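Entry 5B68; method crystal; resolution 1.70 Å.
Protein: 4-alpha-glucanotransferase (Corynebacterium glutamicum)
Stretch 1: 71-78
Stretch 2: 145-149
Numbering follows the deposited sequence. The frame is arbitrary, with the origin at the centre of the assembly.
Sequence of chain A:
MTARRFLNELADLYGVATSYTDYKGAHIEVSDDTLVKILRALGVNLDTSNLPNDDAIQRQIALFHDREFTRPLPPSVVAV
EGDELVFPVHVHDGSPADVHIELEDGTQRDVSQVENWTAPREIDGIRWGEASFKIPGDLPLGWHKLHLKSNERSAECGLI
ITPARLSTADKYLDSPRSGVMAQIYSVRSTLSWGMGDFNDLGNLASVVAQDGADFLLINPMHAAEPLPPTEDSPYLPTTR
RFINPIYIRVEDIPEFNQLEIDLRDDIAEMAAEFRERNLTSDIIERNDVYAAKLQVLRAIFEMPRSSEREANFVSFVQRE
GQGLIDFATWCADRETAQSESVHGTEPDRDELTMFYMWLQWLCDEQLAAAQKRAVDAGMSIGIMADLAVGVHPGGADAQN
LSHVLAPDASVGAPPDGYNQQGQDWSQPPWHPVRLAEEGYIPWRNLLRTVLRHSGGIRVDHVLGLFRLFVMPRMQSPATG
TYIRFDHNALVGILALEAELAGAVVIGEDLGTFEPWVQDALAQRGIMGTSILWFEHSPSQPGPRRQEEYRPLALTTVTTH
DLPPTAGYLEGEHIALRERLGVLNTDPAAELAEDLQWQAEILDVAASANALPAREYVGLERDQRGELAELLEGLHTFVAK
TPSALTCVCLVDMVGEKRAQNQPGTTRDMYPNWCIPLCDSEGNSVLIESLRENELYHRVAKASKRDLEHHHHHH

Stretch 1, residues 71-78: RPLPPSVV
Stretch 2 145-149: KLHLK

No hydrogen bond joins these two stretches: a proline-rich loop and the strand that follows it pack on a β-strand mainly through apolar side chains, burying 259 Å² summed over both sides. Stretch 2 is strand throughout, with phi -100 to -137 and psi 130 to 145. The alternation of the strand turns Leu146 and Leu148 toward stretch 1 and His147 away. In stretch 1, Pro72 (-66/-45) and Leu73 (-120/167) lead through Pro74 (-66/164), Pro75 (-52/-45), all three prolines C-gamma exo, and Ser76 (-162/172) to Val77 (-132/123) and Val78 (-120/130) in a strand. From Leu73 to Val77 the chain runs roughly opposite to Leu146–Leu148. The nearest CA atoms, of Leu73 and Leu148, lie 7.4 Å apart, leaving room for side chains between the backbones. Leu73 (chi1 m, chi2 t) is central: its CD1 lies 3.9 Å from Leu148 CB and 4.4 Å from Leu146 CB, bridging the two leucines, and also rests 3.6 Å from Leu146 O, a van der Waals approach to the backbone. Pro72 CB meets Leu148 CD2 at 3.6 Å, with Leu148 at chi1 t, chi2 p (164°, 67°). Toward the other end, Val77 (chi1 t) sets CG2 3.8 Å from CD1 of Leu146 (chi1 m, chi2 t). Arg71 and Ser76 take no part; their polar side-chain atoms are hydrogen-bonded elsewhere in the structure.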

# COMPACT_ATOMS: atom_id res chain seq x y z
N ARG A 71 23.33 20.17 13.95
CA ARG A 71 23.22 18.76 13.56
C ARG A 71 24.59 18.23 13.17
O ARG A 71 25.15 18.68 12.17
CB ARG A 71 22.32 18.60 12.32
CG ARG A 71 20.81 18.65 12.57
CD ARG A 71 20.06 18.17 11.32
NE ARG A 71 18.61 18.29 11.47
CZ ARG A 71 17.85 17.43 12.15
NH1 ARG A 71 16.52 17.66 12.23
NH2 ARG A 71 18.39 16.39 12.74
N PRO A 72 25.12 17.30 13.92
CA PRO A 72 26.46 16.89 13.60
C PRO A 72 26.54 16.21 12.24
O PRO A 72 27.45 16.53 11.44
CB PRO A 72 26.85 15.97 14.76
CG PRO A 72 26.00 16.43 15.91
CD PRO A 72 24.69 16.78 15.25
N LEU A 73 25.60 15.29 11.98
CA LEU A 73 25.36 14.73 10.67
C LEU A 73 23.94 15.07 10.25
O LEU A 73 23.11 15.39 11.10
CB LEU A 73 25.52 13.22 10.68
CG LEU A 73 26.99 12.73 10.74
CD1 LEU A 73 27.07 11.31 11.12
CD2 LEU A 73 27.70 12.99 9.40
N PRO A 74 23.64 14.86 8.98
CA PRO A 74 22.24 15.03 8.58
C PRO A 74 21.38 13.96 9.25
O PRO A 74 21.89 12.94 9.78
CB PRO A 74 22.27 14.88 7.05
CG PRO A 74 23.69 15.16 6.70
CD PRO A 74 24.52 14.66 7.82
N PRO A 75 20.06 14.19 9.25
CA PRO A 75 19.17 13.13 9.81
C PRO A 75 19.46 11.77 9.19
O PRO A 75 19.55 10.79 9.91
CB PRO A 75 17.76 13.60 9.37
CG PRO A 75 17.91 15.06 9.16
CD PRO A 75 19.30 15.35 8.69
N SER A 76 19.60 11.76 7.84
CA SER A 76 20.16 10.63 7.07
C SER A 76 20.57 11.19 5.69
O SER A 76 20.23 12.32 5.38
CB SER A 76 19.20 9.48 6.96
OG SER A 76 17.91 9.92 6.51
N VAL A 77 21.24 10.38 4.88
CA VAL A 77 21.67 10.77 3.56
C VAL A 77 21.30 9.68 2.58
O VAL A 77 21.63 8.50 2.79
CB VAL A 77 23.20 10.93 3.56
CG1 VAL A 77 23.68 11.18 2.13
CG2 VAL A 77 23.65 12.02 4.55
N VAL A 78 20.53 10.06 1.56
CA VAL A 78 20.06 9.11 0.56
C VAL A 78 20.60 9.56 -0.80
O VAL A 78 20.46 10.73 -1.11
CB VAL A 78 18.50 9.06 0.50
CG1 VAL A 78 18.08 7.98 -0.48
CG2 VAL A 78 17.94 8.68 1.87
N LYS A 145 26.00 3.31 6.78
CA LYS A 145 26.03 4.34 7.78
C LYS A 145 27.18 5.31 7.60
O LYS A 145 28.25 4.93 7.21
CB LYS A 145 26.15 3.71 9.16
CG LYS A 145 24.89 3.00 9.63
CD LYS A 145 24.84 2.99 11.13
CE LYS A 145 23.66 2.20 11.65
NZ LYS A 145 23.90 1.79 13.05
N LEU A 146 26.92 6.57 7.94
CA LEU A 146 27.96 7.55 8.09
C LEU A 146 28.24 7.70 9.57
O LEU A 146 27.36 7.76 10.38
CB LEU A 146 27.55 8.90 7.51
CG LEU A 146 27.72 9.09 6.01
CD1 LEU A 146 26.85 10.22 5.50
CD2 LEU A 146 29.17 9.31 5.64
N HIS A 147 29.52 7.72 9.90
CA HIS A 147 29.94 7.88 11.30
C HIS A 147 30.86 9.08 11.49
O HIS A 147 31.83 9.27 10.71
CB HIS A 147 30.75 6.68 11.69
CG HIS A 147 29.97 5.44 11.86
ND1 HIS A 147 29.28 5.17 13.01
CD2 HIS A 147 29.81 4.36 11.07
CE1 HIS A 147 28.71 3.99 12.92
NE2 HIS A 147 29.03 3.47 11.76
N LEU A 148 30.60 9.86 12.53
CA LEU A 148 31.36 11.06 12.84
C LEU A 148 31.94 10.93 14.24
O LEU A 148 31.23 10.61 15.21
CB LEU A 148 30.49 12.29 12.77
CG LEU A 148 30.95 13.60 13.40
CD1 LEU A 148 32.14 14.03 12.57
CD2 LEU A 148 29.96 14.74 13.54
N LYS A 149 33.26 11.20 14.33
CA LYS A 149 33.93 11.33 15.64
C LYS A 149 34.56 12.71 15.72
O LYS A 149 35.23 13.17 14.79
CB LYS A 149 34.95 10.22 15.90
CG LYS A 149 35.56 10.28 17.28
CD LYS A 149 36.33 9.00 17.60
CE LYS A 149 36.99 9.07 18.96
NZ LYS A 149 38.00 10.18 18.93